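Local coordinates for protein lipocalin AI-4 (Rhodnius prolixus, PDB 5HA0) that binds leukotriene D4 in the cavity of a lipocalin barrel, and so probably sequesters cysteinyl leukotrienes while the insect takes its blood meal, at residues L108-L113 against N122-N127; Q76-F81 against Y94-E99. All coordinates share one frame; numbering follows the deposited sequence.

Contacts 1 and 2 are two hairpins of one lipocalin barrel, and their adjoining strands 90-100 and 105-112 are themselves neighbours, tied by backbone bonds between Tyr94 and Cys111 and between Ala96 and Tyr109. Their centres lie about 9 Å apart. Both are largely buried, and both turn one face to the leukotriene and the other to the outside of the barrel. Contact 1, closer to the middle of the chain, handles charge at the ligand's fatty-acid end: Arg110 and Asn122 hold its C1 carboxylate. Contact 2 offers Met95 and Phe81 to the hydrocarbon tail; at its outer margin lie partly exposed Gly77 and Ser80, and two waters bridge its segments.

Contact 1: L108-L113 against N122-N127; sequences LYRCGL and NFLLFN. With LTD ((5~{S},6~{R},7~{E},9~{E},11~{Z},14~{Z})-6-[(2~{R})-2-azanyl-3-(2-hydroxy-2-oxoethylamino)-3-oxidanylidene-propyl]sulfanyl-5-oxidanyl-icosa-7,9,11,14-tetraenoic acid), chain B.
Arg110 and Asn122, paired across two antiparallel strands of the barrel, jointly grip the C1 carboxylate of leukotriene D4, at its fatty-acid end, inside the cavity. Arg110 NE reaches LTD O2 at 2.7 Å, while its NH2 meets LTD O1 at 2.8 Å with the N-H pointing almost straight at it (179°). Asn122 ND2 adds a third bond to LTD O1 at 2.9 Å, so O1 takes two donors and O2 one. With CG anti to the backbone N (chi1 -174°) and a bend at chi3, the arginine brings its guanidinium edge to the acid. Leu124 CD1 sits 3.4 Å above the guanidinium plane, over its centre, and LTD C9 lies over the opposite face, toward its rim. Arg110 NH1 bonds Tyr48 OH and Asn122 OD1 bonds Asp38 N, second partners that would limit rotation of both groups.

Beyond them Leu108 CD2 packs 3.7 Å from Phe126 CE1, and the Phe126 ring carries LTD C19 over one face: apolar residues suited to a fatty tail. On the other side of the sheet Tyr109 CD1 lies over the Phe123 ring, the two planes inclined at 54°, while Tyr109 OH bonds Asp121. Paired backbone bonds at Leu108-Leu124 and Arg110-Asn122 hold the strands in register. The positive charge of buried Arg110 and the three donors around O1 and O2 would probably favour the ionised C1 carboxylate.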
loop_
_atom_site.group_PDB
_atom_site.type_symbol
_atom_site.label_atom_id
_atom_site.label_comp_id
_atom_site.label_asym_id
_atom_site.label_seq_id
_atom_site.Cartn_x
_atom_site.Cartn_y
_atom_site.Cartn_z
ATOM N N LEU A 108 -5.077 2.059 -0.458
ATOM C CA LEU A 108 -3.828 2.297 -1.184
ATOM C C LEU A 108 -3.822 1.581 -2.521
ATOM O O LEU A 108 -4.516 0.567 -2.699
ATOM C CB LEU A 108 -2.615 1.831 -0.363
ATOM C CG LEU A 108 -1.995 2.836 0.608
ATOM C CD1 LEU A 108 -2.979 3.227 1.697
ATOM C CD2 LEU A 108 -0.710 2.273 1.221
ATOM N N TYR A 109 -3.046 2.124 -3.460
ATOM C CA TYR A 109 -2.700 1.419 -4.672
ATOM C C TYR A 109 -1.234 1.035 -4.577
ATOM O O TYR A 109 -0.421 1.849 -4.144
ATOM C CB TYR A 109 -2.953 2.299 -5.892
ATOM C CG TYR A 109 -2.490 1.707 -7.195
ATOM C CD1 TYR A 109 -3.204 0.689 -7.823
ATOM C CD2 TYR A 109 -1.352 2.204 -7.834
ATOM C CE1 TYR A 109 -2.769 0.164 -9.020
ATOM C CE2 TYR A 109 -0.915 1.686 -9.023
ATOM C CZ TYR A 109 -1.626 0.668 -9.620
ATOM O OH TYR A 109 -1.202 0.142 -10.817
ATOM N N ARG A 110 -0.892 -0.189 -4.967
ATOM C CA ARG A 110 0.493 -0.624 -4.940
ATOM C C ARG A 110 0.849 -1.264 -6.266
ATOM O O ARG A 110 0.020 -1.932 -6.875
ATOM C CB ARG A 110 0.715 -1.606 -3.791
ATOM C CG ARG A 110 2.160 -2.005 -3.612
ATOM C CD ARG A 110 2.392 -2.718 -2.289
ATOM N NE ARG A 110 1.678 -3.989 -2.202
ATOM C CZ ARG A 110 1.542 -4.689 -1.073
ATOM N NH1 ARG A 110 2.054 -4.234 0.062
ATOM N NH2 ARG A 110 0.874 -5.828 -1.078
ATOM N N CYS A 111 2.080 -1.052 -6.724
ATOM C CA CYS A 111 2.509 -1.602 -8.001
ATOM C C CYS A 111 4.016 -1.774 -8.021
ATOM O O CYS A 111 4.739 -1.016 -7.386
ATOM C CB CYS A 111 2.060 -0.693 -9.151
ATOM S SG CYS A 111 2.290 -1.323 -10.839
ATOM N N GLY A 112 4.496 -2.775 -8.746
ATOM C CA GLY A 112 5.922 -2.987 -8.869
ATOM C C GLY A 112 6.227 -4.048 -9.903
ATOM O O GLY A 112 5.331 -4.776 -10.339
ATOM N N LEU A 113 7.494 -4.132 -10.307
ATOM C CA LEU A 113 7.937 -5.124 -11.289
ATOM C C LEU A 113 8.442 -6.403 -10.630
ATOM O O LEU A 113 8.175 -7.510 -11.111
ATOM C CB LEU A 113 9.033 -4.533 -12.184
ATOM C CG LEU A 113 8.547 -3.392 -13.078
ATOM C CD1 LEU A 113 9.719 -2.699 -13.764
ATOM C CD2 LEU A 113 7.565 -3.926 -14.102
ATOM N N ASN A 122 -2.179 -3.803 -7.203
ATOM C CA ASN A 122 -3.237 -4.178 -6.287
ATOM C C ASN A 122 -3.856 -2.948 -5.683
ATOM O O ASN A 122 -3.232 -1.877 -5.665
ATOM C CB ASN A 122 -2.682 -5.075 -5.181
ATOM C CG ASN A 122 -3.655 -6.143 -4.743
ATOM O OD1 ASN A 122 -4.852 -6.079 -5.034
ATOM N ND2 ASN A 122 -3.146 -7.131 -4.011
ATOM N N PHE A 123 -5.085 -3.096 -5.200
ATOM C CA PHE A 123 -5.646 -2.101 -4.292
ATOM C C PHE A 123 -5.728 -2.737 -2.921
ATOM O O PHE A 123 -6.144 -3.891 -2.780
ATOM C CB PHE A 123 -7.008 -1.598 -4.759
ATOM C CG PHE A 123 -6.938 -0.643 -5.921
ATOM C CD1 PHE A 123 -6.938 -1.111 -7.220
ATOM C CD2 PHE A 123 -6.864 0.722 -5.697
ATOM C CE1 PHE A 123 -6.887 -0.224 -8.295
ATOM C CE2 PHE A 123 -6.801 1.606 -6.756
ATOM C CZ PHE A 123 -6.822 1.133 -8.054
ATOM N N LEU A 124 -5.321 -1.970 -1.917
ATOM C CA LEU A 124 -5.140 -2.475 -0.564
ATOM C C LEU A 124 -5.964 -1.673 0.419
ATOM O O LEU A 124 -5.957 -0.447 0.376
ATOM C CB LEU A 124 -3.667 -2.383 -0.160
ATOM C CG LEU A 124 -2.627 -2.966 -1.121
ATOM C CD1 LEU A 124 -1.228 -2.646 -0.604
ATOM C CD2 LEU A 124 -2.804 -4.455 -1.264
ATOM N N LEU A 125 -6.662 -2.352 1.320
ATOM C CA LEU A 125 -7.335 -1.663 2.401
ATOM C C LEU A 125 -6.605 -1.929 3.709
ATOM O O LEU A 125 -6.501 -3.087 4.175
ATOM C CB LEU A 125 -8.797 -2.106 2.522
ATOM C CG LEU A 125 -9.589 -1.416 3.635
ATOM C CD1 LEU A 125 -9.707 0.079 3.365
ATOM C CD2 LEU A 125 -10.978 -2.048 3.803
ATOM N N PHE A 126 -6.106 -0.839 4.290
ATOM C CA PHE A 126 -5.475 -0.861 5.599
ATOM C C PHE A 126 -6.415 -0.340 6.667
ATOM O O PHE A 126 -7.223 0.556 6.420
ATOM C CB PHE A 126 -4.193 -0.023 5.580
ATOM C CG PHE A 126 -3.094 -0.614 4.748
ATOM C CD1 PHE A 126 -3.028 -0.375 3.382
ATOM C CD2 PHE A 126 -2.122 -1.402 5.337
ATOM C CE1 PHE A 126 -2.019 -0.926 2.615
ATOM C CE2 PHE A 126 -1.109 -1.954 4.572
ATOM C CZ PHE A 126 -1.051 -1.701 3.216
ATOM N N ASN A 127 -6.308 -0.921 7.857
ATOM C CA ASN A 127 -7.134 -0.545 8.993
ATOM C C ASN A 127 -6.270 -0.342 10.230
ATOM O O ASN A 127 -5.282 -1.055 10.423
ATOM C CB ASN A 127 -8.197 -1.626 9.252
ATOM C CG ASN A 127 -9.522 -1.298 8.606
ATOM O OD1 ASN A 127 -10.173 -0.332 8.996
ATOM N ND2 ASN A 127 -9.940 -2.111 7.627
HETATM O O2 LTD B . 0.851 -5.257 -4.492
HETATM C C1 LTD B . 0.387 -6.414 -4.450
HETATM O O1 LTD B . -0.274 -6.832 -3.472
HETATM C C2 LTD B . 0.628 -7.329 -5.621
HETATM C C3 LTD B . 1.630 -8.415 -5.245
HETATM C C4 LTD B . 2.828 -7.835 -4.500
HETATM C C5 LTD B . 3.892 -8.907 -4.310
HETATM O O3 LTD B . 3.438 -9.894 -3.379
HETATM C C6 LTD B . 5.211 -8.318 -3.823
HETATM C C7 LTD B . 5.072 -7.663 -2.460
HETATM C C8 LTD B . 5.278 -6.351 -2.281
HETATM C C9 LTD B . 5.157 -5.747 -0.950
HETATM C C10 LTD B . 5.499 -4.484 -0.682
HETATM C C11 LTD B . 5.355 -3.995 0.691
HETATM C C12 LTD B . 5.640 -2.762 1.128
HETATM C C13 LTD B . 6.147 -1.629 0.266
HETATM C C14 LTD B . 5.001 -1.001 -0.506
HETATM C C15 LTD B . 4.129 -0.133 0.015
HETATM C C16 LTD B . 4.188 0.336 1.451
HETATM C C17 LTD B . 2.794 0.352 2.069
HETATM C C18 LTD B . 2.826 1.068 3.415
HETATM C C19 LTD B . 1.534 0.884 4.196
HETATM C C20 LTD B . 1.601 1.632 5.512
HETATM O O32 LTD B . 6.838 -10.509 2.199
HETATM C C21 LTD B . 6.988 -10.110 1.029
HETATM O O31 LTD B . 6.069 -9.585 0.371
HETATM C CA3 LTD B . 8.331 -10.259 0.365
HETATM N N3 LTD B . 8.282 -9.807 -1.016
HETATM C C22 LTD B . 9.154 -10.296 -1.896
HETATM O O33 LTD B . 10.000 -11.114 -1.574
HETATM C CA2 LTD B . 9.102 -9.819 -3.321
HETATM C CB2 LTD B . 7.970 -8.823 -3.553
HETATM S SG2 LTD B . 6.398 -9.679 -3.752
HETATM N N2 LTD B . 8.936 -10.990 -4.204
#

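Contact 2: Q76-F81 against Y94-E99; sequences QGFYSF and YMAVVE. With LTD ((5~{S},6~{R},7~{E},9~{E},11~{Z},14~{Z})-6-[(2~{R})-2-azanyl-3-(2-hydroxy-2-oxoethylamino)-3-oxidanylidene-propyl]sulfanyl-5-oxidanyl-icosa-7,9,11,14-tetraenoic acid), chain B.
Tyr79 and Met95 form the hydrogen-bonded pair of this antiparallel beta hairpin in the lipocalin barrel: Tyr79 N donates to Met95 O at 2.8 Å, nearly along the C=O axis, and Met95 N returns a bond to Tyr79 O at 3.0 Å. Farther along, the two segments are joined by water. One water donates to Gly77 O and accepts from Val97 N, bridging the backbones where direct pairing gives out; the positive phi of Gly77 (92°) would jam a side chain against the preceding carbonyl, which suits glycine to the place. A second water joins Ser80 OG to Tyr94 OH, two hydroxyls on the outer face, and Ser80 CB rests 3.7 Å from Tyr94 CE2. Serine is small enough for its CB to lie beside that ring, and its hydroxyl supplies a polar end for the water; the ring also touches Val3 and Pro7 of the N-terminal segment.

Also outside, Phe78 lays its ring on Ala96: Ala96 CB stands 3.5 Å from the Phe78 ring centroid and only 4° off the normal, a CH-pi contact. Alanine suits this position because its single methyl sits over the centre of the ring, which packs against Tyr109 of the next strand as well.

The inner face is lined for lipid. Met95 has CG between its backbone N and carbonyl carbon (chi1 59°), and the bends that follow bring its flexible, polarisable thioether against both Phe81 CE2 and LTD C17. Met95 CG lies 3.6 Å from LTD C15. The Phe81 ring has LTD C16 over one face, offset toward the rim, and makes an oblique Met-aromatic contact in which Met95 SD comes within 3.6 Å of Phe81 CE2.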
loop_
_atom_site.group_PDB
_atom_site.type_symbol
_atom_site.label_atom_id
_atom_site.label_comp_id
_atom_site.label_asym_id
_atom_site.label_seq_id
_atom_site.Cartn_x
_atom_site.Cartn_y
_atom_site.Cartn_z
ATOM N N GLN A 76 2.650 12.644 -8.478
ATOM C CA GLN A 76 2.114 13.192 -7.236
ATOM C C GLN A 76 1.399 12.134 -6.423
ATOM O O GLN A 76 0.567 11.394 -6.956
ATOM C CB GLN A 76 1.159 14.329 -7.552
ATOM C CG GLN A 76 0.646 15.084 -6.358
ATOM C CD GLN A 76 -0.237 16.234 -6.772
ATOM O OE1 GLN A 76 0.252 17.316 -7.099
ATOM N NE2 GLN A 76 -1.546 16.002 -6.789
ATOM N N GLY A 77 1.754 12.044 -5.141
ATOM C CA GLY A 77 1.150 11.086 -4.236
ATOM C C GLY A 77 1.880 9.757 -4.147
ATOM O O GLY A 77 1.634 8.970 -3.235
ATOM N N PHE A 78 2.782 9.492 -5.086
ATOM C CA PHE A 78 3.458 8.202 -5.087
ATOM C C PHE A 78 4.755 8.184 -4.296
ATOM O O PHE A 78 5.481 9.180 -4.205
ATOM C CB PHE A 78 3.722 7.732 -6.522
ATOM C CG PHE A 78 2.553 6.984 -7.126
ATOM C CD1 PHE A 78 1.532 7.666 -7.764
ATOM C CD2 PHE A 78 2.481 5.599 -7.044
ATOM C CE1 PHE A 78 0.456 6.977 -8.308
ATOM C CE2 PHE A 78 1.404 4.909 -7.590
ATOM C CZ PHE A 78 0.403 5.595 -8.213
ATOM N N TYR A 79 5.022 7.016 -3.737
ATOM C CA TYR A 79 6.226 6.726 -2.991
ATOM C C TYR A 79 6.882 5.497 -3.577
ATOM O O TYR A 79 6.197 4.584 -4.026
ATOM C CB TYR A 79 5.905 6.490 -1.512
ATOM C CG TYR A 79 5.420 7.739 -0.820
ATOM C CD1 TYR A 79 4.092 8.129 -0.895
ATOM C CD2 TYR A 79 6.302 8.543 -0.122
ATOM C CE1 TYR A 79 3.657 9.284 -0.277
ATOM C CE2 TYR A 79 5.878 9.689 0.502
ATOM C CZ TYR A 79 4.562 10.059 0.427
ATOM O OH TYR A 79 4.148 11.217 1.047
ATOM N N SER A 80 8.209 5.472 -3.537
ATOM C CA SER A 80 8.991 4.293 -3.873
ATOM C C SER A 80 9.588 3.740 -2.589
ATOM O O SER A 80 10.224 4.483 -1.833
ATOM C CB SER A 80 10.101 4.632 -4.864
ATOM O OG SER A 80 10.956 3.521 -5.081
ATOM N N PHE A 81 9.388 2.450 -2.349
ATOM C CA PHE A 81 9.958 1.790 -1.173
ATOM C C PHE A 81 10.987 0.769 -1.597
ATOM O O PHE A 81 10.731 -0.073 -2.453
ATOM C CB PHE A 81 8.853 1.132 -0.313
ATOM C CG PHE A 81 8.098 2.119 0.518
ATOM C CD1 PHE A 81 8.565 2.481 1.764
ATOM C CD2 PHE A 81 6.958 2.741 0.027
ATOM C CE1 PHE A 81 7.898 3.439 2.523
ATOM C CE2 PHE A 81 6.281 3.685 0.789
ATOM C CZ PHE A 81 6.765 4.035 2.041
ATOM N N TYR A 94 6.052 0.404 -5.351
ATOM C CA TYR A 94 5.500 1.753 -5.446
ATOM C C TYR A 94 4.098 1.794 -4.882
ATOM O O TYR A 94 3.342 0.844 -5.056
ATOM C CB TYR A 94 5.487 2.219 -6.905
ATOM C CG TYR A 94 6.869 2.258 -7.511
ATOM C CD1 TYR A 94 7.486 1.096 -7.963
ATOM C CD2 TYR A 94 7.575 3.450 -7.605
ATOM C CE1 TYR A 94 8.769 1.123 -8.477
ATOM C CE2 TYR A 94 8.840 3.487 -8.128
ATOM C CZ TYR A 94 9.433 2.325 -8.571
ATOM O OH TYR A 94 10.701 2.349 -9.095
ATOM N N MET A 95 3.736 2.891 -4.228
ATOM C CA MET A 95 2.414 3.019 -3.645
ATOM C C MET A 95 1.915 4.458 -3.647
ATOM O O MET A 95 2.696 5.421 -3.669
ATOM C CB MET A 95 2.412 2.462 -2.208
ATOM C CG MET A 95 3.414 3.157 -1.269
ATOM S SD MET A 95 2.741 3.568 0.357
ATOM C CE MET A 95 1.497 4.595 -0.371
ATOM N N ALA A 96 0.597 4.604 -3.635
ATOM C CA ALA A 96 -0.042 5.888 -3.416
ATOM C C ALA A 96 -1.237 5.689 -2.496
ATOM O O ALA A 96 -1.942 4.679 -2.602
ATOM C CB ALA A 96 -0.484 6.507 -4.733
ATOM N N VAL A 97 -1.482 6.641 -1.601
ATOM C CA VAL A 97 -2.695 6.599 -0.787
ATOM C C VAL A 97 -3.841 7.232 -1.569
ATOM O O VAL A 97 -3.820 8.424 -1.891
ATOM C CB VAL A 97 -2.509 7.312 0.563
ATOM C CG1 VAL A 97 -3.796 7.263 1.394
ATOM C CG2 VAL A 97 -1.363 6.685 1.325
ATOM N N VAL A 98 -4.841 6.418 -1.891
ATOM C CA VAL A 98 -5.975 6.873 -2.679
ATOM C C VAL A 98 -6.968 7.664 -1.815
ATOM O O VAL A 98 -7.410 8.740 -2.200
ATOM C CB VAL A 98 -6.690 5.692 -3.357
ATOM C CG1 VAL A 98 -7.873 6.179 -4.180
ATOM C CG2 VAL A 98 -5.717 4.926 -4.242
ATOM N N GLU A 99 -7.324 7.110 -0.657
ATOM C CA GLU A 99 -8.222 7.780 0.272
ATOM C C GLU A 99 -7.879 7.317 1.669
ATOM O O GLU A 99 -7.572 6.150 1.851
ATOM C CB GLU A 99 -9.694 7.448 -0.021
ATOM C CG GLU A 99 -10.238 7.841 -1.378
ATOM C CD GLU A 99 -10.440 9.333 -1.536
ATOM O OE1 GLU A 99 -10.467 10.060 -0.518
ATOM O OE2 GLU A 99 -10.581 9.784 -2.693
HETATM O O2 LTD B . 0.851 -5.257 -4.492
HETATM C C1 LTD B . 0.387 -6.414 -4.450
HETATM O O1 LTD B . -0.274 -6.832 -3.472
HETATM C C2 LTD B . 0.628 -7.329 -5.621
HETATM C C3 LTD B . 1.630 -8.415 -5.245
HETATM C C4 LTD B . 2.828 -7.835 -4.500
HETATM C C5 LTD B . 3.892 -8.907 -4.310
HETATM O O3 LTD B . 3.438 -9.894 -3.379
HETATM C C6 LTD B . 5.211 -8.318 -3.823
HETATM C C7 LTD B . 5.072 -7.663 -2.460
HETATM C C8 LTD B . 5.278 -6.351 -2.281
HETATM C C9 LTD B . 5.157 -5.747 -0.950
HETATM C C10 LTD B . 5.499 -4.484 -0.682
HETATM C C11 LTD B . 5.355 -3.995 0.691
HETATM C C12 LTD B . 5.640 -2.762 1.128
HETATM C C13 LTD B . 6.147 -1.629 0.266
HETATM C C14 LTD B . 5.001 -1.001 -0.506
HETATM C C15 LTD B . 4.129 -0.133 0.015
HETATM C C16 LTD B . 4.188 0.336 1.451
HETATM C C17 LTD B . 2.794 0.352 2.069
HETATM C C18 LTD B . 2.826 1.068 3.415
HETATM C C19 LTD B . 1.534 0.884 4.196
HETATM C C20 LTD B . 1.601 1.632 5.512
HETATM O O32 LTD B . 6.838 -10.509 2.199
HETATM C C21 LTD B . 6.988 -10.110 1.029
HETATM O O31 LTD B . 6.069 -9.585 0.371
HETATM C CA3 LTD B . 8.331 -10.259 0.365
HETATM N N3 LTD B . 8.282 -9.807 -1.016
HETATM C C22 LTD B . 9.154 -10.296 -1.896
HETATM O O33 LTD B . 10.000 -11.114 -1.574
HETATM C CA2 LTD B . 9.102 -9.819 -3.321
HETATM C CB2 LTD B . 7.970 -8.823 -3.553
HETATM S SG2 LTD B . 6.398 -9.679 -3.752
HETATM N N2 LTD B . 8.936 -10.990 -4.204
HETATM O O HOH W 1 0.094 9.040 -1.107
HETATM O O HOH W 2 12.236 3.822 -7.447
#